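Local coordinates for mandelate racemase/muconate lactonizing enzyme family protein (Azoarcus sp., PDB 2QDE) that is of unknown function but has the two-domain architecture of the mandelate racemase/muconate lactonizing enzyme family and holds a barium ion in its barrel domain, at residues T6-I11 with V77-D82; T84-I89 with A110-V115; L217-Q222 with P242-E247. All blocks are in the same frame, centred on the assembly; numbering follows the deposited sequence.

Contact 1. Residues T6-I11 with V77-D82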
ATOM      1  N   THR A   6      28.681  43.601  -7.410  1.00 22.47           N
ATOM      2  CA  THR A   6      28.883  44.788  -6.588  1.00 22.73           C
ATOM      3  C   THR A   6      27.639  45.649  -6.470  1.00 22.68           C
ATOM      4  O   THR A   6      27.594  46.572  -5.657  1.00 23.20           O
ATOM      5  CB  THR A   6      29.991  45.669  -7.176  1.00 22.53           C
ATOM      6  OG1 THR A   6      29.606  46.086  -8.489  1.00 23.22           O
ATOM      7  CG2 THR A   6      31.294  44.902  -7.263  1.00 24.19           C
ATOM      8  N   LYS A   7      26.629  45.352  -7.281  1.00 23.68           N
ATOM      9  CA  LYS A   7      25.411  46.141  -7.261  1.00 22.51           C
ATOM     10  C   LYS A   7      24.215  45.329  -7.739  1.00 22.38           C
ATOM     11  O   LYS A   7      24.278  44.647  -8.759  1.00 20.17           O
ATOM     12  CB  LYS A   7      25.618  47.377  -8.141  1.00 24.44           C
ATOM     13  CG  LYS A   7      24.504  48.406  -8.150  1.00 26.85           C
ATOM     14  CD  LYS A   7      24.974  49.620  -8.965  1.00 29.94           C
ATOM     15  CE  LYS A   7      23.812  50.403  -9.553  1.00 33.36           C
ATOM     16  NZ  LYS A   7      24.282  51.461 -10.509  1.00 34.74           N
ATOM     17  N   VAL A   8      23.124  45.399  -6.983  1.00 20.89           N
ATOM     18  CA  VAL A   8      21.914  44.682  -7.342  1.00 19.87           C
ATOM     19  C   VAL A   8      20.815  45.709  -7.577  1.00 21.64           C
ATOM     20  O   VAL A   8      20.479  46.495  -6.685  1.00 21.58           O
ATOM     21  CB  VAL A   8      21.509  43.696  -6.222  1.00 19.64           C
ATOM     22  CG1 VAL A   8      20.237  42.966  -6.599  1.00 19.00           C
ATOM     23  CG2 VAL A   8      22.638  42.706  -5.986  1.00 17.82           C
ATOM     24  N   GLU A   9      20.261  45.703  -8.785  1.00 20.70           N
ATOM     25  CA  GLU A   9      19.220  46.652  -9.162  1.00 22.01           C
ATOM     26  C   GLU A   9      17.930  46.003  -9.665  1.00 21.83           C
ATOM     27  O   GLU A   9      17.953  45.192 -10.591  1.00 21.14           O
ATOM     28  CB  GLU A   9      19.775  47.604 -10.232  1.00 22.47           C
ATOM     29  CG  GLU A   9      18.726  48.403 -10.986  1.00 24.09           C
ATOM     30  CD  GLU A   9      19.339  49.309 -12.035  1.00 26.63           C
ATOM     31  OE1 GLU A   9      20.480  49.031 -12.466  1.00 26.90           O
ATOM     32  OE2 GLU A   9      18.679  50.291 -12.441  1.00 28.31           O
ATOM     33  N   VAL A  10      16.807  46.386  -9.055  1.00 20.10           N
ATOM     34  CA  VAL A  10      15.496  45.861  -9.428  1.00 20.69           C
ATOM     35  C   VAL A  10      14.598  46.987  -9.925  1.00 20.12           C
ATOM     36  O   VAL A  10      14.312  47.928  -9.189  1.00 21.26           O
ATOM     37  CB  VAL A  10      14.810  45.165  -8.236  1.00 19.24           C
ATOM     38  CG1 VAL A  10      13.450  44.636  -8.660  1.00 19.65           C
ATOM     39  CG2 VAL A  10      15.684  44.029  -7.730  1.00 19.72           C
ATOM     40  N   ILE A  11      14.159  46.875 -11.175  1.00 19.76           N
ATOM     41  CA  ILE A  11      13.318  47.877 -11.820  1.00 19.13           C
ATOM     42  C   ILE A  11      11.884  47.400 -12.027  1.00 20.13           C
ATOM     43  O   ILE A  11      11.644  46.421 -12.740  1.00 20.17           O
ATOM     44  CB  ILE A  11      13.878  48.242 -13.215  1.00 20.86           C
ATOM     45  CG1 ILE A  11      15.369  48.558 -13.113  1.00 19.39           C
ATOM     46  CG2 ILE A  11      13.100  49.408 -13.802  1.00 18.70           C
ATOM     47  CD1 ILE A  11      16.053  48.651 -14.447  1.00 21.82           C
ATOM     48  N   VAL A  77      23.463  37.000   0.099  1.00 21.17           N
ATOM     49  CA  VAL A  77      24.019  36.018  -0.828  1.00 20.29           C
ATOM     50  C   VAL A  77      24.716  36.516  -2.081  1.00 18.51           C
ATOM     51  O   VAL A  77      25.731  35.952  -2.484  1.00 20.13           O
ATOM     52  CB  VAL A  77      22.916  35.027  -1.291  1.00 18.78           C
ATOM     53  CG1 VAL A  77      23.525  33.925  -2.143  1.00 19.50           C
ATOM     54  CG2 VAL A  77      22.207  34.436  -0.092  1.00 17.68           C
ATOM     55  N   LEU A  78      24.173  37.561  -2.694  1.00 19.47           N
ATOM     56  CA  LEU A  78      24.704  38.082  -3.954  1.00 18.77           C
ATOM     57  C   LEU A  78      25.888  39.061  -3.924  1.00 20.78           C
ATOM     58  O   LEU A  78      26.885  38.853  -4.617  1.00 20.01           O
ATOM     59  CB  LEU A  78      23.555  38.707  -4.759  1.00 19.14           C
ATOM     60  CG  LEU A  78      22.366  37.793  -5.091  1.00 18.11           C
ATOM     61  CD1 LEU A  78      21.287  38.586  -5.801  1.00 16.57           C
ATOM     62  CD2 LEU A  78      22.833  36.619  -5.951  1.00 18.75           C
ATOM     63  N   LEU A  79      25.774  40.129  -3.141  1.00 21.51           N
ATOM     64  CA  LEU A  79      26.835  41.131  -3.070  1.00 22.33           C
ATOM     65  C   LEU A  79      28.172  40.562  -2.608  1.00 22.41           C
ATOM     66  O   LEU A  79      28.255  39.885  -1.582  1.00 22.47           O
ATOM     67  CB  LEU A  79      26.395  42.288  -2.170  1.00 21.35           C
ATOM     68  CG  LEU A  79      25.291  43.136  -2.808  1.00 20.36           C
ATOM     69  CD1 LEU A  79      24.658  44.059  -1.783  1.00 21.36           C
ATOM     70  CD2 LEU A  79      25.875  43.926  -3.968  1.00 18.31           C
ATOM     71  N   GLY A  80      29.214  40.833  -3.391  1.00 23.42           N
ATOM     72  CA  GLY A  80      30.542  40.347  -3.062  1.00 23.37           C
ATOM     73  C   GLY A  80      30.792  38.910  -3.495  1.00 24.47           C
ATOM     74  O   GLY A  80      31.891  38.385  -3.308  1.00 23.56           O
ATOM     75  N   GLU A  81      29.786  38.277  -4.091  1.00 23.51           N
ATOM     76  CA  GLU A  81      29.909  36.887  -4.526  1.00 22.47           C
ATOM     77  C   GLU A  81      30.295  36.717  -5.997  1.00 23.16           C
ATOM     78  O   GLU A  81      29.996  37.568  -6.839  1.00 23.93           O
ATOM     79  CB  GLU A  81      28.589  36.141  -4.250  1.00 23.66           C
ATOM     80  CG  GLU A  81      28.611  34.664  -4.637  1.00 24.60           C
ATOM     81  CD  GLU A  81      29.651  33.887  -3.851  1.00 24.84           C
ATOM     82  OE1 GLU A  81      29.310  33.353  -2.775  1.00 24.31           O
ATOM     83  OE2 GLU A  81      30.815  33.829  -4.299  1.00 26.03           O
ATOM     84  N   ASP A  82      30.965  35.601  -6.285  1.00 21.95           N
ATOM     85  CA  ASP A  82      31.393  35.230  -7.631  1.00 21.77           C
ATOM     86  C   ASP A  82      30.130  34.702  -8.332  1.00 21.39           C
ATOM     87  O   ASP A  82      29.562  33.692  -7.917  1.00 18.99           O
ATOM     88  CB  ASP A  82      32.461  34.125  -7.538  1.00 21.99           C
ATOM     89  CG  ASP A  82      33.012  33.714  -8.890  1.00 23.74           C
ATOM     90  OD1 ASP A  82      32.326  33.923  -9.918  1.00 22.30           O
ATOM     91  OD2 ASP A  82      34.137  33.158  -8.923  1.00 23.80           O
TER

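Contact 2. Residues T84-I89 with A110-V115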
ATOM      1  N   THR A  84      29.720  33.031 -10.985  1.00 20.19           N
ATOM      2  CA  THR A  84      29.853  31.709 -11.589  1.00 20.00           C
ATOM      3  C   THR A  84      29.386  30.594 -10.647  1.00 19.04           C
ATOM      4  O   THR A  84      29.119  29.474 -11.081  1.00 20.51           O
ATOM      5  CB  THR A  84      31.324  31.390 -11.977  1.00 20.61           C
ATOM      6  OG1 THR A  84      32.163  31.508 -10.819  1.00 20.60           O
ATOM      7  CG2 THR A  84      31.810  32.321 -13.073  1.00 21.10           C
ATOM      8  N   LYS A  85      29.301  30.907  -9.360  1.00 18.17           N
ATOM      9  CA  LYS A  85      28.896  29.927  -8.356  1.00 18.60           C
ATOM     10  C   LYS A  85      27.377  29.825  -8.250  1.00 16.29           C
ATOM     11  O   LYS A  85      26.782  30.132  -7.217  1.00 15.39           O
ATOM     12  CB  LYS A  85      29.522  30.298  -7.009  1.00 17.07           C
ATOM     13  CG  LYS A  85      31.043  30.345  -7.077  1.00 18.09           C
ATOM     14  CD  LYS A  85      31.673  30.696  -5.746  1.00 19.09           C
ATOM     15  CE  LYS A  85      33.179  30.539  -5.820  1.00 21.00           C
ATOM     16  NZ  LYS A  85      33.824  30.755  -4.493  1.00 24.04           N
ATOM     17  N   ILE A  86      26.764  29.379  -9.343  1.00 16.48           N
ATOM     18  CA  ILE A  86      25.316  29.241  -9.416  1.00 16.06           C
ATOM     19  C   ILE A  86      24.750  28.166  -8.489  1.00 16.20           C
ATOM     20  O   ILE A  86      23.753  28.415  -7.820  1.00 13.66           O
ATOM     21  CB  ILE A  86      24.864  28.998 -10.875  1.00 17.58           C
ATOM     22  CG1 ILE A  86      25.187  30.245 -11.717  1.00 18.41           C
ATOM     23  CG2 ILE A  86      23.360  28.725 -10.928  1.00 16.34           C
ATOM     24  CD1 ILE A  86      24.873  30.102 -13.197  1.00 19.09           C
ATOM     25  N   GLU A  87      25.370  26.986  -8.441  1.00 14.66           N
ATOM     26  CA  GLU A  87      24.894  25.927  -7.542  1.00 15.76           C
ATOM     27  C   GLU A  87      24.886  26.469  -6.106  1.00 17.11           C
ATOM     28  O   GLU A  87      23.908  26.320  -5.373  1.00 16.04           O
ATOM     29  CB  GLU A  87      25.816  24.696  -7.587  1.00 13.92           C
ATOM     30  CG  GLU A  87      25.660  23.759  -8.789  1.00 15.69           C
ATOM     31  CD  GLU A  87      24.636  22.644  -8.570  1.00 17.85           C
ATOM     32  OE1 GLU A  87      24.364  22.275  -7.402  1.00 17.15           O
ATOM     33  OE2 GLU A  87      24.117  22.118  -9.578  1.00 18.85           O
ATOM     34  N   LYS A  88      25.993  27.095  -5.714  1.00 17.70           N
ATOM     35  CA  LYS A  88      26.132  27.641  -4.371  1.00 16.72           C
ATOM     36  C   LYS A  88      25.056  28.676  -4.045  1.00 17.47           C
ATOM     37  O   LYS A  88      24.374  28.569  -3.024  1.00 16.92           O
ATOM     38  CB  LYS A  88      27.522  28.268  -4.203  1.00 17.27           C
ATOM     39  CG  LYS A  88      27.827  28.733  -2.784  1.00 18.24           C
ATOM     40  CD  LYS A  88      29.093  29.584  -2.744  1.00 19.54           C
ATOM     41  CE  LYS A  88      29.315  30.169  -1.356  1.00 20.48           C
ATOM     42  NZ  LYS A  88      30.386  31.209  -1.362  1.00 22.47           N
ATOM     43  N   ILE A  89      24.900  29.671  -4.914  1.00 16.41           N
ATOM     44  CA  ILE A  89      23.912  30.729  -4.702  1.00 17.01           C
ATOM     45  C   ILE A  89      22.468  30.223  -4.681  1.00 17.29           C
ATOM     46  O   ILE A  89      21.674  30.627  -3.828  1.00 17.49           O
ATOM     47  CB  ILE A  89      24.061  31.832  -5.779  1.00 16.43           C
ATOM     48  CG1 ILE A  89      25.433  32.494  -5.637  1.00 16.53           C
ATOM     49  CG2 ILE A  89      22.950  32.868  -5.632  1.00 16.13           C
ATOM     50  CD1 ILE A  89      25.806  33.406  -6.791  1.00 15.80           C
ATOM     51  N   ALA A 110      19.589  36.093 -14.314  1.00 16.86           N
ATOM     52  CA  ALA A 110      20.636  37.106 -14.439  1.00 17.37           C
ATOM     53  C   ALA A 110      22.019  36.530 -14.168  1.00 16.76           C
ATOM     54  O   ALA A 110      23.011  37.012 -14.702  1.00 17.66           O
ATOM     55  CB  ALA A 110      20.358  38.287 -13.490  1.00 15.46           C
ATOM     56  N   LEU A 111      22.095  35.501 -13.335  1.00 18.67           N
ATOM     57  CA  LEU A 111      23.389  34.890 -13.049  1.00 17.58           C
ATOM     58  C   LEU A 111      23.886  34.176 -14.307  1.00 18.10           C
ATOM     59  O   LEU A 111      25.047  34.325 -14.697  1.00 17.36           O
ATOM     60  CB  LEU A 111      23.279  33.908 -11.873  1.00 17.56           C
ATOM     61  CG  LEU A 111      23.240  34.542 -10.477  1.00 18.29           C
ATOM     62  CD1 LEU A 111      22.818  33.512  -9.437  1.00 16.67           C
ATOM     63  CD2 LEU A 111      24.619  35.114 -10.139  1.00 18.65           C
ATOM     64  N   HIS A 112      23.002  33.414 -14.950  1.00 17.08           N
ATOM     65  CA  HIS A 112      23.377  32.697 -16.167  1.00 16.67           C
ATOM     66  C   HIS A 112      23.757  33.679 -17.271  1.00 16.54           C
ATOM     67  O   HIS A 112      24.679  33.428 -18.042  1.00 13.92           O
ATOM     68  CB  HIS A 112      22.233  31.810 -16.668  1.00 17.78           C
ATOM     69  CG  HIS A 112      22.103  30.514 -15.930  1.00 19.35           C
ATOM     70  ND1 HIS A 112      21.441  30.404 -14.727  1.00 20.06           N
ATOM     71  CD2 HIS A 112      22.561  29.272 -16.224  1.00 19.27           C
ATOM     72  CE1 HIS A 112      21.493  29.150 -14.311  1.00 19.72           C
ATOM     73  NE2 HIS A 112      22.167  28.443 -15.201  1.00 19.79           N
ATOM     74  N   ASP A 113      23.027  34.787 -17.358  1.00 16.45           N
ATOM     75  CA  ASP A 113      23.317  35.796 -18.372  1.00 17.66           C
ATOM     76  C   ASP A 113      24.719  36.354 -18.137  1.00 15.78           C
ATOM     77  O   ASP A 113      25.532  36.426 -19.059  1.00 18.60           O
ATOM     78  CB  ASP A 113      22.291  36.926 -18.308  1.00 17.87           C
ATOM     79  CG  ASP A 113      22.557  38.008 -19.334  1.00 18.97           C
ATOM     80  OD1 ASP A 113      22.620  37.686 -20.537  1.00 18.18           O
ATOM     81  OD2 ASP A 113      22.699  39.185 -18.932  1.00 21.65           O
ATOM     82  N   LEU A 114      24.999  36.724 -16.893  1.00 16.91           N
ATOM     83  CA  LEU A 114      26.293  37.277 -16.526  1.00 18.35           C
ATOM     84  C   LEU A 114      27.438  36.285 -16.731  1.00 19.08           C
ATOM     85  O   LEU A 114      28.520  36.666 -17.175  1.00 17.21           O
ATOM     86  CB  LEU A 114      26.254  37.757 -15.077  1.00 19.73           C
ATOM     87  CG  LEU A 114      27.487  38.460 -14.503  1.00 20.30           C
ATOM     88  CD1 LEU A 114      27.964  39.557 -15.448  1.00 20.34           C
ATOM     89  CD2 LEU A 114      27.124  39.038 -13.138  1.00 20.63           C
ATOM     90  N   VAL A 115      27.203  35.013 -16.417  1.00 18.99           N
ATOM     91  CA  VAL A 115      28.242  33.999 -16.592  1.00 18.71           C
ATOM     92  C   VAL A 115      28.498  33.801 -18.078  1.00 19.26           C
ATOM     93  O   VAL A 115      29.649  33.727 -18.517  1.00 20.66           O
ATOM     94  CB  VAL A 115      27.833  32.658 -15.932  1.00 18.66           C
ATOM     95  CG1 VAL A 115      28.832  31.564 -16.279  1.00 18.03           C
ATOM     96  CG2 VAL A 115      27.778  32.833 -14.424  1.00 16.01           C
TER

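Contact 3. Residues L217-Q222 with P242-E247. With BA (barium ion), chain I.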
ATOM      1  N   LEU A 217     -10.450  16.000 -26.814  1.00 24.14           N
ATOM      2  CA  LEU A 217      -9.363  16.891 -26.431  1.00 21.76           C
ATOM      3  C   LEU A 217      -8.130  16.030 -26.125  1.00 22.80           C
ATOM      4  O   LEU A 217      -8.250  14.943 -25.550  1.00 23.20           O
ATOM      5  CB  LEU A 217      -9.773  17.694 -25.194  1.00 20.43           C
ATOM      6  CG  LEU A 217     -11.028  18.563 -25.363  1.00 19.60           C
ATOM      7  CD1 LEU A 217     -11.492  19.093 -24.010  1.00 19.25           C
ATOM      8  CD2 LEU A 217     -10.726  19.709 -26.321  1.00 19.81           C
ATOM      9  N   SER A 218      -6.949  16.503 -26.508  1.00 20.28           N
ATOM     10  CA  SER A 218      -5.735  15.739 -26.250  1.00 21.47           C
ATOM     11  C   SER A 218      -5.456  15.618 -24.753  1.00 21.60           C
ATOM     12  O   SER A 218      -4.791  14.678 -24.317  1.00 20.63           O
ATOM     13  CB  SER A 218      -4.530  16.373 -26.953  1.00 21.29           C
ATOM     14  OG  SER A 218      -4.210  17.634 -26.393  1.00 23.43           O
ATOM     15  N   LYS A 219      -5.973  16.560 -23.967  1.00 20.35           N
ATOM     16  CA  LYS A 219      -5.759  16.540 -22.523  1.00 19.66           C
ATOM     17  C   LYS A 219      -6.505  17.659 -21.803  1.00 20.01           C
ATOM     18  O   LYS A 219      -7.015  18.586 -22.438  1.00 20.24           O
ATOM     19  CB  LYS A 219      -4.259  16.668 -22.223  1.00 19.40           C
ATOM     20  CG  LYS A 219      -3.567  17.783 -23.021  1.00 22.73           C
ATOM     21  CD  LYS A 219      -2.068  17.821 -22.756  1.00 23.68           C
ATOM     22  CE  LYS A 219      -1.320  18.604 -23.825  1.00 23.72           C
ATOM     23  NZ  LYS A 219      -1.358  17.916 -25.136  1.00 24.53           N
ATOM     24  N   ILE A 220      -6.574  17.548 -20.478  1.00 18.14           N
ATOM     25  CA  ILE A 220      -7.196  18.559 -19.627  1.00 17.62           C
ATOM     26  C   ILE A 220      -6.097  19.042 -18.681  1.00 17.43           C
ATOM     27  O   ILE A 220      -5.581  18.263 -17.883  1.00 17.56           O
ATOM     28  CB  ILE A 220      -8.342  17.992 -18.756  1.00 17.91           C
ATOM     29  CG1 ILE A 220      -9.394  17.299 -19.630  1.00 17.90           C
ATOM     30  CG2 ILE A 220      -8.981  19.125 -17.964  1.00 17.97           C
ATOM     31  CD1 ILE A 220     -10.020  18.198 -20.651  1.00 15.62           C
ATOM     32  N   GLU A 221      -5.732  20.315 -18.774  1.00 16.79           N
ATOM     33  CA  GLU A 221      -4.683  20.855 -17.918  1.00 15.81           C
ATOM     34  C   GLU A 221      -5.182  21.331 -16.552  1.00 16.41           C
ATOM     35  O   GLU A 221      -6.048  22.209 -16.460  1.00 16.51           O
ATOM     36  CB  GLU A 221      -3.970  22.009 -18.622  1.00 16.88           C
ATOM     37  CG  GLU A 221      -2.751  22.545 -17.865  1.00 16.72           C
ATOM     38  CD  GLU A 221      -2.088  23.716 -18.577  1.00 20.85           C
ATOM     39  OE1 GLU A 221      -2.178  23.774 -19.825  1.00 20.59           O
ATOM     40  OE2 GLU A 221      -1.463  24.564 -17.887  1.00 18.66           O
ATOM     41  N   GLN A 222      -4.617  20.738 -15.503  1.00 15.29           N
ATOM     42  CA  GLN A 222      -4.934  21.064 -14.111  1.00 15.27           C
ATOM     43  C   GLN A 222      -6.406  21.358 -13.814  1.00 15.79           C
ATOM     44  O   GLN A 222      -6.777  22.504 -13.528  1.00 15.36           O
ATOM     45  CB  GLN A 222      -4.099  22.263 -13.650  1.00 13.75           C
ATOM     46  CG  GLN A 222      -4.051  22.423 -12.136  1.00 15.12           C
ATOM     47  CD  GLN A 222      -3.201  21.356 -11.469  1.00 15.07           C
ATOM     48  OE1 GLN A 222      -3.609  20.750 -10.476  1.00 17.42           O
ATOM     49  NE2 GLN A 222      -2.009  21.124 -12.009  1.00 12.14           N
ATOM     50  N   PRO A 242      -6.661  12.397 -21.029  1.00 16.14           N
ATOM     51  CA  PRO A 242      -5.419  12.554 -20.266  1.00 15.85           C
ATOM     52  C   PRO A 242      -5.505  13.775 -19.359  1.00 15.77           C
ATOM     53  O   PRO A 242      -6.063  14.794 -19.746  1.00 16.08           O
ATOM     54  CB  PRO A 242      -4.362  12.729 -21.352  1.00 14.01           C
ATOM     55  CG  PRO A 242      -4.935  11.972 -22.514  1.00 16.73           C
ATOM     56  CD  PRO A 242      -6.388  12.379 -22.475  1.00 15.90           C
ATOM     57  N   ILE A 243      -4.956  13.657 -18.154  1.00 15.84           N
ATOM     58  CA  ILE A 243      -4.960  14.741 -17.186  1.00 15.34           C
ATOM     59  C   ILE A 243      -3.515  15.186 -16.943  1.00 17.80           C
ATOM     60  O   ILE A 243      -2.696  14.397 -16.466  1.00 17.44           O
ATOM     61  CB  ILE A 243      -5.571  14.280 -15.845  1.00 16.34           C
ATOM     62  CG1 ILE A 243      -6.976  13.702 -16.072  1.00 17.47           C
ATOM     63  CG2 ILE A 243      -5.596  15.433 -14.856  1.00 14.32           C
ATOM     64  CD1 ILE A 243      -7.973  14.686 -16.655  1.00 18.97           C
ATOM     65  N   TYR A 244      -3.209  16.439 -17.275  1.00 15.80           N
ATOM     66  CA  TYR A 244      -1.866  16.994 -17.092  1.00 15.87           C
ATOM     67  C   TYR A 244      -1.804  17.904 -15.867  1.00 16.73           C
ATOM     68  O   TYR A 244      -2.793  18.550 -15.518  1.00 17.17           O
ATOM     69  CB  TYR A 244      -1.441  17.794 -18.328  1.00 16.16           C
ATOM     70  CG  TYR A 244      -0.877  16.956 -19.458  1.00 18.55           C
ATOM     71  CD1 TYR A 244      -1.489  15.762 -19.853  1.00 18.02           C
ATOM     72  CD2 TYR A 244       0.246  17.383 -20.160  1.00 17.03           C
ATOM     73  CE1 TYR A 244      -0.991  15.017 -20.925  1.00 18.65           C
ATOM     74  CE2 TYR A 244       0.751  16.648 -21.231  1.00 19.81           C
ATOM     75  CZ  TYR A 244       0.128  15.469 -21.608  1.00 18.93           C
ATOM     76  OH  TYR A 244       0.635  14.752 -22.664  1.00 21.97           O
ATOM     77  N   ALA A 245      -0.636  17.968 -15.233  1.00 14.42           N
ATOM     78  CA  ALA A 245      -0.458  18.794 -14.049  1.00 14.88           C
ATOM     79  C   ALA A 245       0.445  20.002 -14.299  1.00 15.57           C
ATOM     80  O   ALA A 245       1.514  19.871 -14.894  1.00 14.19           O
ATOM     81  CB  ALA A 245       0.119  17.955 -12.925  1.00 13.51           C
ATOM     82  N   ASP A 246       0.005  21.176 -13.855  1.00 15.93           N
ATOM     83  CA  ASP A 246       0.804  22.389 -13.988  1.00 16.49           C
ATOM     84  C   ASP A 246       1.045  22.889 -12.573  1.00 16.72           C
ATOM     85  O   ASP A 246       2.097  22.634 -11.985  1.00 15.41           O
ATOM     86  CB  ASP A 246       0.067  23.458 -14.801  1.00 18.34           C
ATOM     87  CG  ASP A 246       0.823  24.782 -14.858  1.00 19.86           C
ATOM     88  OD1 ASP A 246       1.944  24.881 -14.304  1.00 19.45           O
ATOM     89  OD2 ASP A 246       0.288  25.733 -15.465  1.00 20.03           O
ATOM     90  N   GLU A 247       0.048  23.576 -12.024  1.00 15.14           N
ATOM     91  CA  GLU A 247       0.143  24.100 -10.675  1.00 16.58           C
ATOM     92  C   GLU A 247       0.572  23.037  -9.664  1.00 16.56           C
ATOM     93  O   GLU A 247       1.322  23.334  -8.741  1.00 16.69           O
ATOM     94  CB  GLU A 247      -1.192  24.726 -10.248  1.00 17.22           C
ATOM     95  CG  GLU A 247      -1.473  26.083 -10.888  1.00 19.42           C
ATOM     96  CD  GLU A 247      -2.166  25.991 -12.241  1.00 21.83           C
ATOM     97  OE1 GLU A 247      -1.989  24.982 -12.960  1.00 20.69           O
ATOM     98  OE2 GLU A 247      -2.891  26.950 -12.587  1.00 23.21           O
TER
HETATM   99 BA    BA I 401      -2.195  26.498 -16.019  1.00 50.18          BA

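Contact 1. Residues T6-I11 with V77-D82
The peptide group joining Thr6 to Lys7 presents one face to Leu79, whose CD2 methyl stands almost directly above the plane. The methyl sits over Thr6 C, 3.5 Å from Leu79 CD2; Thr6 O is 3.6 Å and Lys7 N 3.7 Å from the same CD2. This is dispersion contact between a branched side chain and flat backbone, and the two segments share no polar bond. Leu79 CG lies anti to its own carbonyl carbon (chi1 -70°), which swings the isobutyl group over to the strand. There CD2 also meets the side of Val8, with Val8 CG2 4.0 Å from Leu79 CD2. The same valine methyl touches Leu78 CB at 4.3 Å, so Val8 is wedged against both leucines.

At the helix end the chain reverses in a type II beta turn that starts on Leu78, the last helical residue, and runs to Glu81, closed by a 3.0 Å bond from Glu81 N to Leu78 O. Gly80 takes the positive phi that such a turn needs at its third position. The strand is irregular: Thr6 and Lys7 both face His39, forming a classic beta bulge, while Val8 packs on Ile69 and Ala74 of helix 62-78. Antiparallel sheet laid against helices, here at the turn that ends one of them, is the build of the N-terminal domain of the enolase superfamily.

Contact 2. Residues T84-I89 with A110-V115
Ile86 drives its CD1 methyl straight at the middle of the His112 ring, a CH-pi contact with the carbon 3.6 Å from the ring centroid and only 6° off the normal. The five ring atoms lie at nearly equal distances from it, so the methyl is centred and not slipped to an edge. Ile86 has CG1 beside its backbone N and an extended outer torsion (chi2 176°), which carries CD1 out to the imidazole. On the ring's side, His112 ND1 bonds to Asp108 O, one turn back in the same helix, and this should restrain its rotation.

Helices 86-96 and 101-119 belong to the helical part of the N-terminal domain, and here they meet as an all-buried apolar seam. Ile86 and Leu111 slide past each other in opposite senses, with Ile86 CG1 4.1 Å from Leu111 CB. One turn on, Ile89 and Leu111 instead meet tip to tip, Ile89 CG2 lying 3.9 Å from Leu111 CD1. At the other end, Val115 CG2 packs on the backbone of Thr84, 3.7 Å from Thr84 CA. Leu278 and Leu277 of helix 277-290 touch Ile86 and His112 respectively, and Glu87 OE1 accepts a hydrogen bond from Asp317 N of a second subunit.

Contact 3. Residues L217-Q222 with P242-E247
Asp246 and Glu221 close on one barium ion with an oxygen each: Asp246 OD2 lies 2.7 Å from the barium and Glu221 OE2 2.8 Å from it. Sharing the metal, Glu221 OE2 and Asp246 OD2 come within 3.2 Å of one another, with the carboxylate planes turned 53° apart. Glu221 reaches the ion through an extended chain, its CG anti to the backbone N (chi1 -174°). Asp195 and Asn197 complete the protein side of the site. The second oxygens are held too, Glu221 OE1 by Lys165 and Asp246 OD1 by Lys273 and Tyr57, which should help fix both groups in rotation.

Behind the site the backbones run as parallel neighbours, stitched by three hydrogen bonds that pass from one segment to the other and back. Ile220 N donates to Pro242 O at 2.9 Å, Tyr244 N to Ile220 O at 3.1 Å, and Gln222 N to Tyr244 O at 2.8 Å. Glu221 and Tyr244 share one face of the sheet; on the other, Ile220 CB meets Ile243 CD1. Farther from the metal, the aliphatic chain of Lys219 lies over the face of the Tyr244 ring.

The two strands and helix 229-236 between them form a beta-alpha-beta unit of the enolase-type barrel; the helix covers Ile243, strand 192-195 flanks 220-221, and strand 266-269 flanks 243-245.

Contacts 1 and 2 are neighbours within the N-terminal domain, their centres 11 Å apart, whereas contact 3 lies in the barrel, across the chain's centre. The first two are joined directly: Glu81 OE1 forms a salt bridge of 2.8 Å with Lys88 NZ, and Ile89 of contact 2 sets its CG2 3.8 Å from Leu78 CD2 of contact 1. Of the three, only contact 3 supplies ligands to the barium ion, which Asp195 and Asn197 also bind. Its centre is 33 Å from that of contact 2 and 39 Å from that of contact 1, and the nearest atoms are about 20 Å and 24 Å away, so neither of the N-terminal contacts touches the metal-binding segments.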